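Local coordinates for Oxidored_FMN domain-containing protein ([Pseudomonas] geniculata N1, PDB 6L6J) that oxidises the amine 6-hydroxypseudooxynicotine, probably with its bound FMN and [4Fe-4S] cluster handling the electrons, at residues A[31-36]-A[42-47]; A[261-266]-A[353-358]; A[269-274]-A[534-539]; A[529-534]-A[564-569]; A[572-575]-A[580-583]. All coordinates share one frame; numbering follows the deposited sequence.

Contact 1 of 5, residues A[31-36]-A[42-47]; sequences TAMGMT and IAFRKA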
# COMPACT_ATOMS: atom_id res chain seq x y z
N THR A 31 0.06 7.40 -7.67
CA THR A 31 0.82 6.30 -8.33
C THR A 31 2.31 6.65 -8.41
O THR A 31 3.08 5.75 -8.83
CB THR A 31 0.23 6.01 -9.71
OG1 THR A 31 -0.03 7.28 -10.31
CG2 THR A 31 -1.02 5.16 -9.65
N ALA A 32 2.68 7.88 -8.04
CA ALA A 32 4.06 8.43 -8.11
C ALA A 32 4.61 8.36 -9.54
O ALA A 32 5.82 8.19 -9.70
CB ALA A 32 4.96 7.70 -7.15
N MET A 33 3.73 8.41 -10.53
CA MET A 33 4.02 8.77 -11.94
C MET A 33 3.31 10.11 -12.15
O MET A 33 2.08 10.19 -11.82
CB MET A 33 3.41 7.77 -12.93
CG MET A 33 3.47 6.34 -12.49
SD MET A 33 1.97 5.45 -12.94
CE MET A 33 2.45 3.80 -12.42
N GLY A 34 4.00 11.12 -12.64
CA GLY A 34 3.37 12.45 -12.77
C GLY A 34 3.07 12.76 -14.22
O GLY A 34 2.76 11.80 -14.98
N MET A 35 3.23 14.03 -14.60
CA MET A 35 3.23 14.48 -16.01
C MET A 35 4.53 14.01 -16.65
O MET A 35 4.60 13.90 -17.90
CB MET A 35 3.14 16.01 -16.09
CG MET A 35 2.01 16.55 -15.24
SD MET A 35 0.48 15.56 -15.40
CE MET A 35 -0.31 16.46 -16.74
N THR A 36 5.51 13.72 -15.81
CA THR A 36 6.87 13.29 -16.21
C THR A 36 6.80 11.84 -16.73
O THR A 36 7.69 11.46 -17.49
CB THR A 36 7.82 13.62 -15.05
OG1 THR A 36 7.06 13.69 -13.84
CG2 THR A 36 8.48 14.97 -15.21
N ILE A 42 -1.40 6.63 -17.74
CA ILE A 42 -2.37 6.18 -18.77
C ILE A 42 -2.57 4.67 -18.64
O ILE A 42 -3.69 4.26 -18.35
CB ILE A 42 -1.94 6.64 -20.18
CG1 ILE A 42 -2.28 8.11 -20.43
CG2 ILE A 42 -2.52 5.77 -21.28
CD1 ILE A 42 -1.50 8.75 -21.57
N ALA A 43 -1.53 3.87 -18.83
CA ALA A 43 -1.57 2.38 -18.78
C ALA A 43 -2.09 1.90 -17.41
O ALA A 43 -2.87 0.93 -17.34
CB ALA A 43 -0.18 1.82 -19.07
N PHE A 44 -1.67 2.56 -16.33
CA PHE A 44 -2.13 2.23 -14.96
C PHE A 44 -3.64 2.38 -14.93
O PHE A 44 -4.30 1.39 -14.65
CB PHE A 44 -1.45 3.09 -13.89
CG PHE A 44 -1.81 2.63 -12.50
CD1 PHE A 44 -1.09 1.61 -11.88
CD2 PHE A 44 -2.90 3.18 -11.82
CE1 PHE A 44 -1.45 1.16 -10.61
CE2 PHE A 44 -3.26 2.72 -10.56
CZ PHE A 44 -2.54 1.71 -9.96
N ARG A 45 -4.16 3.57 -15.19
CA ARG A 45 -5.61 3.89 -15.04
C ARG A 45 -6.42 3.07 -16.06
O ARG A 45 -7.43 2.48 -15.66
CB ARG A 45 -5.82 5.40 -15.23
CG ARG A 45 -5.05 6.28 -14.25
CD ARG A 45 -5.42 5.99 -12.83
NE ARG A 45 -4.61 6.74 -11.89
CZ ARG A 45 -4.61 6.59 -10.58
NH1 ARG A 45 -5.40 5.70 -10.02
NH2 ARG A 45 -3.82 7.35 -9.83
N LYS A 46 -5.99 2.99 -17.31
CA LYS A 46 -6.67 2.17 -18.36
C LYS A 46 -7.05 0.79 -17.78
O LYS A 46 -8.22 0.36 -17.97
CB LYS A 46 -5.79 2.03 -19.61
CG LYS A 46 -6.52 1.53 -20.86
CD LYS A 46 -5.61 1.38 -22.09
CE LYS A 46 -5.99 0.23 -23.01
NZ LYS A 46 -4.80 -0.52 -23.50
N ALA A 47 -6.12 0.12 -17.10
CA ALA A 47 -6.31 -1.27 -16.63
C ALA A 47 -7.53 -1.35 -15.71
O ALA A 47 -8.24 -2.41 -15.69
CB ALA A 47 -5.06 -1.75 -15.95
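Two torsions bring the Thr31 methyl over the Phe44 ring: Phe44 swings CG anti to its own backbone N (chi1 -174°), and Thr31 sets CG2 anti to its carbonyl carbon. The side chains then approach from opposite directions. Thr31 CG2 stands over one face of the phenyl ring, 3.6 Å from the ring centroid and 18° off the normal, which meets the geometry of a CH-pi contact. The methyl is shifted toward the rim, where its closest ring atom is Phe44 CE2 at 3.4 Å. The same CG2 also lies over a face of the Arg45 guanidinium, with Arg45 NH2 3.6 Å away, and so serves two flat groups at once. Arg45 is bent at chi2, and its polar partners lie beyond this pair: NH2 forms a salt bridge with Glu59 and a hydrogen bond to the carbonyl of His29. Met33 adds a looser apolar touch, its CE lying 4.2 Å from Phe44 CD1. Replacing Phe44 with an alanine would probably leave the Thr31 methyl without its aromatic face and open a gap beside Met33 CE. All four touching residues are buried. The loop holding Thr31 and Met33 follows strand 24-26, the first of the barrel, and runs into helix 38-51; Arg45 reaches from that helix to Val56 and Leu58 on strand 55-62 and to Val93 on helix 83-94.

Contact 2 of 5, residues A[261-266]-A[353-358]; sequences SDWAWD and EVMTSS. With FMN (flavin mononucleotide), chain B.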
# COMPACT_ATOMS: atom_id res chain seq x y z
N SER A 261 -9.10 11.11 8.79
CA SER A 261 -7.88 11.94 8.62
C SER A 261 -6.65 11.23 9.20
O SER A 261 -6.72 10.52 10.26
CB SER A 261 -7.98 13.33 9.19
OG SER A 261 -6.84 14.11 8.79
N ASP A 262 -5.56 11.50 8.48
CA ASP A 262 -4.21 10.90 8.54
C ASP A 262 -4.19 9.57 7.77
O ASP A 262 -5.01 8.69 8.05
CB ASP A 262 -3.64 10.81 9.95
CG ASP A 262 -2.11 10.81 9.94
OD1 ASP A 262 -1.52 11.77 9.40
OD2 ASP A 262 -1.53 9.82 10.44
N TRP A 263 -3.25 9.49 6.82
CA TRP A 263 -3.07 8.37 5.86
C TRP A 263 -2.91 7.05 6.62
O TRP A 263 -3.43 6.04 6.13
CB TRP A 263 -1.90 8.71 4.94
CG TRP A 263 -1.86 7.95 3.65
CD1 TRP A 263 -2.77 7.04 3.18
CD2 TRP A 263 -0.84 8.05 2.63
NE1 TRP A 263 -2.37 6.54 1.97
CE2 TRP A 263 -1.18 7.13 1.62
CE3 TRP A 263 0.32 8.81 2.49
CZ2 TRP A 263 -0.40 6.97 0.48
CZ3 TRP A 263 1.10 8.65 1.36
CH2 TRP A 263 0.74 7.74 0.37
N ALA A 264 -2.25 7.06 7.78
CA ALA A 264 -1.87 5.86 8.56
C ALA A 264 -3.13 5.21 9.13
O ALA A 264 -3.07 3.98 9.42
CB ALA A 264 -0.90 6.24 9.66
N TRP A 265 -4.19 6.01 9.29
CA TRP A 265 -5.54 5.57 9.75
C TRP A 265 -6.50 5.34 8.57
O TRP A 265 -7.46 4.55 8.72
CB TRP A 265 -6.07 6.62 10.73
CG TRP A 265 -5.17 6.88 11.89
CD1 TRP A 265 -4.22 7.86 12.00
CD2 TRP A 265 -5.14 6.16 13.13
NE1 TRP A 265 -3.59 7.79 13.21
CE2 TRP A 265 -4.15 6.76 13.94
CE3 TRP A 265 -5.84 5.06 13.63
CZ2 TRP A 265 -3.86 6.31 15.22
CZ3 TRP A 265 -5.54 4.60 14.90
CH2 TRP A 265 -4.57 5.23 15.69
N ASP A 266 -6.26 5.98 7.43
CA ASP A 266 -7.08 5.84 6.19
C ASP A 266 -6.68 4.56 5.43
O ASP A 266 -7.55 3.74 5.15
CB ASP A 266 -6.95 7.10 5.31
CG ASP A 266 -7.95 7.14 4.15
OD1 ASP A 266 -9.07 6.63 4.33
OD2 ASP A 266 -7.60 7.70 3.08
N GLU A 353 6.41 2.67 -1.56
CA GLU A 353 7.09 3.23 -2.75
C GLU A 353 6.63 4.67 -2.86
O GLU A 353 7.49 5.57 -2.86
CB GLU A 353 6.76 2.40 -3.99
CG GLU A 353 7.37 1.01 -3.98
CD GLU A 353 8.87 0.99 -3.72
OE1 GLU A 353 9.34 0.03 -3.09
OE2 GLU A 353 9.57 1.97 -4.14
N VAL A 354 5.32 4.89 -2.84
CA VAL A 354 4.72 6.24 -3.01
C VAL A 354 5.30 7.19 -1.95
O VAL A 354 5.59 8.36 -2.29
CB VAL A 354 3.18 6.21 -3.02
CG1 VAL A 354 2.58 7.61 -3.03
CG2 VAL A 354 2.67 5.39 -4.19
N MET A 355 5.59 6.71 -0.74
CA MET A 355 6.12 7.67 0.26
C MET A 355 7.62 7.82 0.22
O MET A 355 8.10 8.74 0.88
CB MET A 355 5.64 7.40 1.69
CG MET A 355 4.87 8.61 2.10
SD MET A 355 4.28 8.54 3.69
CE MET A 355 5.37 9.71 4.52
N THR A 356 8.32 7.03 -0.59
CA THR A 356 9.71 7.29 -1.02
C THR A 356 9.68 7.94 -2.41
O THR A 356 10.70 7.80 -3.14
CB THR A 356 10.54 6.00 -1.03
OG1 THR A 356 10.05 5.22 -2.13
CG2 THR A 356 10.51 5.24 0.28
N SER A 357 8.56 8.56 -2.78
CA SER A 357 8.37 9.29 -4.07
C SER A 357 8.82 8.46 -5.28
O SER A 357 9.35 9.05 -6.20
CB SER A 357 9.11 10.59 -4.06
OG SER A 357 8.96 11.26 -2.81
N SER A 358 8.57 7.15 -5.27
CA SER A 358 8.90 6.22 -6.38
C SER A 358 7.62 5.58 -6.94
O SER A 358 6.69 5.35 -6.17
CB SER A 358 9.89 5.17 -5.96
OG SER A 358 9.71 3.99 -6.75
N1 FMN B . -6.01 9.47 -0.94
C2 FMN B . -6.11 10.74 -1.46
O2 FMN B . -7.08 11.42 -1.11
N3 FMN B . -5.26 11.28 -2.33
C4 FMN B . -4.20 10.58 -2.78
O4 FMN B . -3.41 11.08 -3.58
C4A FMN B . -3.98 9.21 -2.26
N5 FMN B . -2.93 8.45 -2.66
C5A FMN B . -2.82 7.18 -2.22
C6 FMN B . -1.78 6.38 -2.69
C7 FMN B . -1.69 5.07 -2.25
C7M FMN B . -0.54 4.26 -2.71
C8 FMN B . -2.68 4.52 -1.32
C8M FMN B . -2.58 3.11 -0.80
C9 FMN B . -3.71 5.29 -0.85
C9A FMN B . -3.84 6.61 -1.27
N10 FMN B . -4.91 7.40 -0.84
C10 FMN B . -4.99 8.68 -1.32
C1' FMN B . -5.96 6.90 0.10
C2' FMN B . -6.99 6.07 -0.64
O2' FMN B . -7.69 6.96 -1.50
C3' FMN B . -7.98 5.41 0.27
O3' FMN B . -8.74 6.42 0.94
C4' FMN B . -7.35 4.49 1.31
O4' FMN B . -6.32 3.68 0.70
C5' FMN B . -8.40 3.62 1.99
O5' FMN B . -9.01 2.81 1.01
P FMN B . -8.48 1.30 0.73
O1P FMN B . -8.73 0.54 2.02
O2P FMN B . -9.33 0.87 -0.42
O3P FMN B . -7.01 1.45 0.39
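The indole of Trp263 meets most of its neighbours edge-on: Val354 CG1 and flavin atoms lie at its rim, near its plane, while Met355 approaches obliquely. The indole and isoalloxazine planes are steeply inclined, about 67° apart, and Trp263 NE1 stands almost directly above FMN C9, 3.4 Å away. The edge of the tryptophan therefore rests on a face of the flavin. At the far corner of the indole, Trp263 CH2 lies 3.9 Å from Val354 CG1. The other branch of this valine, CG2, is 3.7 Å from the flavin methyl C7M, so Val354 touches both indole and cofactor. Met355 slides past Trp263, its CG 3.8 Å from Trp263 CZ3. Its sulfur makes an oblique Met-aromatic contact, SD being 4.9 Å from the centroid of the six-membered ring. One helical turn from Trp263, Asp266 OD2 accepts a hydrogen bond from the ribityl hydroxyl O3' of FMN at 2.7 Å, and His173 NE2 bonds to the same oxygen. The helix of Val354 and Met355 closes in a Schellman motif, with Ser357 as the C-prime residue. Strand 255-261, sixth in the barrel, leads into helix 263-266, whereas helix 349-355 also carries the cluster ligand Cys350; Met355 packs onward against His562 and Asn563 of helix 561-564, and Trp263 against Leu565.

Contact 3 of 5, residues A[269-274]-A[534-539]; sequences SSRFFE and AAVVAD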
# COMPACT_ATOMS: atom_id res chain seq x y z
N SER A 269 -2.98 -0.60 7.51
CA SER A 269 -2.28 -1.90 7.28
C SER A 269 -3.08 -3.04 7.91
O SER A 269 -3.69 -2.80 8.96
CB SER A 269 -0.90 -1.86 7.85
OG SER A 269 -0.48 -3.16 8.20
N SER A 270 -3.05 -4.23 7.32
CA SER A 270 -3.76 -5.45 7.80
C SER A 270 -3.24 -5.90 9.18
O SER A 270 -3.99 -6.61 9.89
CB SER A 270 -3.72 -6.58 6.80
OG SER A 270 -2.45 -7.22 6.78
N ARG A 271 -2.01 -5.51 9.56
CA ARG A 271 -1.45 -5.74 10.93
C ARG A 271 -2.34 -5.08 12.03
O ARG A 271 -2.22 -5.45 13.21
CB ARG A 271 -0.00 -5.23 11.02
CG ARG A 271 1.03 -6.18 10.43
CD ARG A 271 2.38 -6.12 11.09
NE ARG A 271 3.14 -4.95 10.66
CZ ARG A 271 4.33 -4.60 11.15
NH1 ARG A 271 4.92 -5.28 12.13
NH2 ARG A 271 4.94 -3.54 10.64
N PHE A 272 -3.18 -4.10 11.70
CA PHE A 272 -3.85 -3.26 12.72
C PHE A 272 -5.32 -2.97 12.37
O PHE A 272 -6.06 -2.61 13.30
CB PHE A 272 -3.03 -1.99 12.91
CG PHE A 272 -1.63 -2.23 13.42
CD1 PHE A 272 -1.42 -2.69 14.72
CD2 PHE A 272 -0.52 -2.04 12.60
CE1 PHE A 272 -0.14 -2.92 15.19
CE2 PHE A 272 0.76 -2.27 13.07
CZ PHE A 272 0.95 -2.71 14.36
N PHE A 273 -5.74 -3.12 11.10
CA PHE A 273 -7.15 -2.89 10.69
C PHE A 273 -7.65 -4.13 9.96
O PHE A 273 -6.80 -4.87 9.52
CB PHE A 273 -7.22 -1.59 9.89
CG PHE A 273 -6.68 -0.38 10.61
CD1 PHE A 273 -5.31 -0.17 10.70
CD2 PHE A 273 -7.53 0.55 11.20
CE1 PHE A 273 -4.80 0.95 11.36
CE2 PHE A 273 -7.02 1.66 11.86
CZ PHE A 273 -5.66 1.86 11.94
N GLU A 274 -8.97 -4.37 9.90
CA GLU A 274 -9.61 -5.31 8.93
C GLU A 274 -10.68 -4.55 8.13
O GLU A 274 -10.80 -3.32 8.31
CB GLU A 274 -10.17 -6.57 9.64
CG GLU A 274 -10.35 -7.83 8.73
CD GLU A 274 -9.15 -8.43 7.97
OE1 GLU A 274 -8.05 -7.85 7.99
OE2 GLU A 274 -9.32 -9.48 7.36
N ALA A 534 11.24 -8.01 13.30
CA ALA A 534 11.68 -7.84 14.70
C ALA A 534 10.50 -7.37 15.54
O ALA A 534 10.40 -7.84 16.70
CB ALA A 534 12.86 -6.90 14.79
N ALA A 535 9.66 -6.46 15.03
CA ALA A 535 8.49 -5.94 15.79
C ALA A 535 7.51 -7.09 15.98
O ALA A 535 6.85 -7.17 17.05
CB ALA A 535 7.83 -4.77 15.09
N VAL A 536 7.44 -7.98 15.00
CA VAL A 536 6.49 -9.12 15.04
C VAL A 536 6.98 -10.13 16.08
O VAL A 536 6.13 -10.67 16.81
CB VAL A 536 6.27 -9.71 13.63
CG1 VAL A 536 5.42 -10.96 13.64
CG2 VAL A 536 5.64 -8.69 12.70
N VAL A 537 8.29 -10.38 16.18
CA VAL A 537 8.81 -11.40 17.14
C VAL A 537 8.59 -10.83 18.54
O VAL A 537 8.06 -11.56 19.38
CB VAL A 537 10.27 -11.86 16.89
CG1 VAL A 537 10.46 -12.42 15.50
CG2 VAL A 537 11.27 -10.79 17.14
N ALA A 538 8.86 -9.55 18.73
CA ALA A 538 8.64 -8.82 20.00
C ALA A 538 7.22 -9.09 20.48
O ALA A 538 7.04 -9.58 21.61
CB ALA A 538 8.88 -7.34 19.80
N ASP A 539 6.24 -8.83 19.61
CA ASP A 539 4.79 -9.01 19.88
C ASP A 539 4.56 -10.46 20.31
O ASP A 539 4.00 -10.67 21.38
CB ASP A 539 3.95 -8.65 18.67
CG ASP A 539 2.53 -8.23 19.03
OD1 ASP A 539 1.89 -8.96 19.81
OD2 ASP A 539 2.11 -7.16 18.59
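Arg271 against Val536 and Ala535 is a small, buried contact between domains, in which a loop of the flavin barrel meets helix 533-542 of the OYE-like second alpha/beta domain. Only 90 Å² is buried between the two segments, and one nitrogen does all the close touching. Arg271 NH1 lies 3.5 Å from Val536 CG2, which comes in obliquely to the guanidinium, and 4.2 Å from Ala535 CB, which sits at the edge near the guanidinium plane. A bend at chi3 (-78°) points NH1 at the helix. The charge is answered elsewhere, because NE forms a salt bridge with Glu566 OE2. The backbone beneath Arg271 is held by an ST turn: Arg271 N donates to Ser269 OG at 3.1 Å, with an N-H...O angle of 147°. Ser269 OG probably also bonds to Glu566 OE2, although the modelled separation is doubtfully short. Ser269 O in turn accepts from both Phe272 N and Phe273 N, which keeps the loop tightly curled. On the helix, Ala535 also packs on Val570 of helix 567-577, while Ala534 and Val537 touch Val525 on strand 522-527.

Contact 4 of 5, residues A[529-534]-A[564-569]; sequences DYYYMA and TLEMVH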
# COMPACT_ATOMS: atom_id res chain seq x y z
N ASP A 529 17.25 -5.06 10.70
CA ASP A 529 16.49 -5.34 9.45
C ASP A 529 15.65 -4.12 9.11
O ASP A 529 15.58 -3.80 7.92
CB ASP A 529 15.59 -6.57 9.60
CG ASP A 529 14.58 -6.70 8.49
OD1 ASP A 529 14.94 -7.22 7.43
OD2 ASP A 529 13.45 -6.24 8.69
N TYR A 530 15.01 -3.49 10.11
CA TYR A 530 14.35 -2.16 10.02
C TYR A 530 12.92 -2.27 9.46
O TYR A 530 12.28 -1.22 9.17
CB TYR A 530 15.18 -1.18 9.17
CG TYR A 530 16.48 -0.69 9.76
CD1 TYR A 530 16.97 -1.18 10.96
CD2 TYR A 530 17.25 0.24 9.09
CE1 TYR A 530 18.16 -0.72 11.51
CE2 TYR A 530 18.47 0.68 9.59
CZ TYR A 530 18.92 0.21 10.81
OH TYR A 530 20.08 0.71 11.30
N TYR A 531 12.40 -3.49 9.28
CA TYR A 531 10.99 -3.68 8.81
C TYR A 531 10.16 -4.38 9.89
O TYR A 531 10.33 -4.05 11.06
CB TYR A 531 11.09 -4.30 7.41
CG TYR A 531 9.81 -4.34 6.62
CD1 TYR A 531 8.70 -3.59 6.98
CD2 TYR A 531 9.69 -5.16 5.52
CE1 TYR A 531 7.51 -3.68 6.28
CE2 TYR A 531 8.51 -5.23 4.78
CZ TYR A 531 7.41 -4.49 5.17
OH TYR A 531 6.23 -4.55 4.45
N TYR A 532 9.33 -5.37 9.57
CA TYR A 532 8.30 -5.93 10.48
C TYR A 532 8.82 -7.12 11.30
O TYR A 532 8.23 -7.40 12.35
CB TYR A 532 7.11 -6.41 9.65
CG TYR A 532 7.44 -7.51 8.68
CD1 TYR A 532 7.88 -7.23 7.40
CD2 TYR A 532 7.31 -8.84 9.03
CE1 TYR A 532 8.15 -8.22 6.48
CE2 TYR A 532 7.59 -9.85 8.13
CZ TYR A 532 8.01 -9.55 6.85
OH TYR A 532 8.29 -10.55 5.97
N MET A 533 9.83 -7.85 10.84
CA MET A 533 10.17 -9.17 11.42
C MET A 533 10.54 -9.05 12.91
O MET A 533 10.15 -9.93 13.69
CB MET A 533 11.33 -9.85 10.70
CG MET A 533 11.69 -11.22 11.27
SD MET A 533 10.27 -12.35 11.49
CE MET A 533 10.20 -13.11 9.86
N ALA A 534 11.24 -8.01 13.30
CA ALA A 534 11.68 -7.84 14.70
C ALA A 534 10.50 -7.37 15.54
O ALA A 534 10.40 -7.84 16.70
CB ALA A 534 12.86 -6.90 14.79
N THR A 564 5.26 2.27 5.18
CA THR A 564 4.07 1.40 5.14
C THR A 564 2.97 2.02 6.01
O THR A 564 1.89 1.43 6.09
CB THR A 564 4.43 -0.01 5.62
OG1 THR A 564 4.79 0.14 6.99
CG2 THR A 564 5.57 -0.65 4.84
N LEU A 565 3.25 3.17 6.64
CA LEU A 565 2.32 3.90 7.53
C LEU A 565 1.93 2.99 8.69
O LEU A 565 0.74 2.96 9.04
CB LEU A 565 1.09 4.34 6.76
CG LEU A 565 1.36 5.14 5.49
CD1 LEU A 565 0.07 5.28 4.67
CD2 LEU A 565 1.94 6.50 5.82
N GLU A 566 2.89 2.26 9.25
CA GLU A 566 2.66 1.35 10.41
C GLU A 566 3.44 1.82 11.64
O GLU A 566 3.18 1.29 12.72
CB GLU A 566 3.04 -0.09 10.05
CG GLU A 566 2.16 -0.69 8.97
CD GLU A 566 2.57 -2.10 8.58
OE1 GLU A 566 3.71 -2.29 8.09
OE2 GLU A 566 1.76 -3.04 8.81
N MET A 567 4.36 2.79 11.51
CA MET A 567 5.24 3.17 12.65
C MET A 567 4.37 3.52 13.86
O MET A 567 4.56 2.89 14.92
CB MET A 567 6.19 4.34 12.36
CG MET A 567 7.44 4.25 13.24
SD MET A 567 8.52 5.70 13.27
CE MET A 567 8.80 5.91 11.51
N VAL A 568 3.43 4.45 13.69
CA VAL A 568 2.60 4.97 14.81
C VAL A 568 1.80 3.82 15.45
O VAL A 568 1.56 3.88 16.65
CB VAL A 568 1.70 6.12 14.32
CG1 VAL A 568 0.70 5.63 13.28
CG2 VAL A 568 0.98 6.82 15.47
N HIS A 569 1.39 2.82 14.68
CA HIS A 569 0.58 1.67 15.16
C HIS A 569 1.49 0.65 15.85
O HIS A 569 1.06 0.10 16.88
CB HIS A 569 -0.23 1.01 14.03
CG HIS A 569 -1.11 1.96 13.31
ND1 HIS A 569 -1.77 2.97 13.96
CD2 HIS A 569 -1.37 2.11 11.99
CE1 HIS A 569 -2.44 3.69 13.08
NE2 HIS A 569 -2.18 3.20 11.85
O HOH W 1 3.69 -4.02 6.11
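Ahead of Tyr531, which carries the contact with Thr564 and Glu566, the backbone is shaped by an Asx turn: Tyr531 N donates to Asp529 OD2 at 3.0 Å, meeting that oxygen from above the carboxylate plane. Tyr530 spans the turn with positive phi. Tyr531 then places CG anti to its backbone N (chi1 -169°) and extends its ring toward the other segment. Its CE1 lies 3.9 Å from Thr564 CG2, which approaches the ring obliquely, and Glu566 OE1 sits more distantly at the ring edge. A water completes the link, accepting from Tyr531 OH at 3.1 Å and donating to Glu566 OE1 at 2.6 Å. This bridge joins two loops of the OYE-like second alpha/beta domain, one between strand 522-527 and helix 533-542, the other between helices 561-564 and 567-577. The Tyr531 side chain is about 5 Å from that of the cluster ligand Cys347. Thr564 OG1 also donates to Glu566 OE1, at 2.9 Å on the anti side of the carboxylate, while OE2 is engaged by the loop of the barrel domain. An alanine at Thr564 would probably leave Glu566 OE1 without one of its donors and the Tyr531 ring without its methyl neighbour. Next along the chain, Tyr532 lays its CD1 edge over the centre of the Tyr531 ring and bonds through OH to Glu430.

Contact 5 of 5, residues A[572-575]-A[580-583]; sequences NSMN and EIVV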
# COMPACT_ATOMS: atom_id res chain seq x y z
N ASN A 572 2.43 2.35 19.29
CA ASN A 572 1.24 2.27 20.19
C ASN A 572 1.04 0.83 20.66
O ASN A 572 0.80 0.64 21.85
CB ASN A 572 -0.07 2.74 19.54
CG ASN A 572 -0.11 4.23 19.33
OD1 ASN A 572 0.77 4.94 19.78
ND2 ASN A 572 -1.11 4.70 18.59
N SER A 573 1.17 -0.14 19.77
CA SER A 573 1.08 -1.58 20.07
C SER A 573 2.07 -1.94 21.19
O SER A 573 1.66 -2.63 22.15
CB SER A 573 1.35 -2.39 18.83
OG SER A 573 1.28 -3.77 19.10
N MET A 574 3.31 -1.48 21.08
CA MET A 574 4.45 -1.81 21.98
C MET A 574 4.20 -1.15 23.35
O MET A 574 4.25 -1.86 24.38
CB MET A 574 5.78 -1.34 21.36
CG MET A 574 6.41 -2.30 20.31
SD MET A 574 8.00 -1.69 19.58
CE MET A 574 8.50 -3.08 18.58
N ASN A 575 3.91 0.15 23.38
CA ASN A 575 3.49 0.86 24.62
C ASN A 575 2.38 0.09 25.34
O ASN A 575 2.44 -0.02 26.57
CB ASN A 575 3.04 2.29 24.32
CG ASN A 575 4.21 3.16 23.91
OD1 ASN A 575 5.37 2.76 24.10
ND2 ASN A 575 3.93 4.29 23.28
N GLU A 580 9.46 -2.46 25.86
CA GLU A 580 10.49 -1.40 25.95
C GLU A 580 11.00 -1.08 24.53
O GLU A 580 11.32 -2.04 23.77
CB GLU A 580 11.63 -1.86 26.85
CG GLU A 580 12.25 -0.75 27.66
CD GLU A 580 11.31 -0.16 28.70
OE1 GLU A 580 11.35 1.09 28.88
OE2 GLU A 580 10.55 -0.96 29.35
N ILE A 581 11.07 0.21 24.19
CA ILE A 581 11.68 0.73 22.94
C ILE A 581 13.00 1.43 23.29
O ILE A 581 12.95 2.47 24.00
CB ILE A 581 10.71 1.66 22.19
CG1 ILE A 581 9.32 1.05 22.05
CG2 ILE A 581 11.30 2.06 20.84
CD1 ILE A 581 8.26 2.03 21.61
N VAL A 582 14.11 0.88 22.78
CA VAL A 582 15.46 1.51 22.77
C VAL A 582 15.86 1.80 21.31
O VAL A 582 15.78 0.89 20.47
CB VAL A 582 16.50 0.60 23.46
CG1 VAL A 582 17.88 1.27 23.52
CG2 VAL A 582 16.06 0.17 24.86
N VAL A 583 16.38 3.00 21.05
CA VAL A 583 16.79 3.46 19.70
C VAL A 583 18.21 4.05 19.71
O VAL A 583 18.83 4.16 20.78
CB VAL A 583 15.77 4.46 19.15
CG1 VAL A 583 14.43 3.75 18.94
CG2 VAL A 583 15.64 5.71 20.03
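Met574 and Asn575 meet Ile581 where helix 567-577 turns back into strand 580-582, closing a beta-alpha-beta crossover that begins at the parallel strand 547-552. In the first shell, Met574 SD lies 3.9 Å from Ile581 CG1, the two side chains crossing at about a right angle. Nearer the backbone, Met574 CB is 4.2 Å from Ile581 CD1. That same terminal methyl has Asn575 OD1 at 3.9 Å, an apolar-to-polar touch at the more exposed margin; no hydrogen bond joins the segments. Ile581 reaches both partners because CG1 stands anti to its carbonyl carbon (chi1 -49°) and the chain continues extended to CD1. The Met574 chain is likewise extended beyond CG, which carries its sulfur past the isoleucine. The next shell fixes the strand: backbone hydrogen bonds tie Glu580 to Val548 and Tyr550, and Val582 to Tyr550 and Thr552, while Glu580 OE2 forms a salt bridge with Lys547. Met574 also touches Tyr550, so the helix rests on two adjoining strands of the sheet. On the helical side the methionine extends to helix 533-542, where its terminal methyl CE packs against Ala535 CB.

In the fold
Contacts 1, 3 and 4 are buried, whereas contact 2 is partly buried and contact 5 reaches the surface at its asparagine. Contact 1 belongs wholly to the barrel, contacts 4 and 5 to the second alpha/beta domain, and contact 3 spans the two. Helix 533-542 serves contacts 3 and 4, helix 567-577 contacts 4 and 5. Chemistry follows place: a methyl on an aromatic face in contact 1, an indole edge on cofactor in contact 2, a guanidinium against aliphatic groups in contact 3, a water-bridged tyrosine in contact 4, apolar crossing in contact 5. Contacts 3 and 4, with centres about 8 Å apart, are coupled through Glu566.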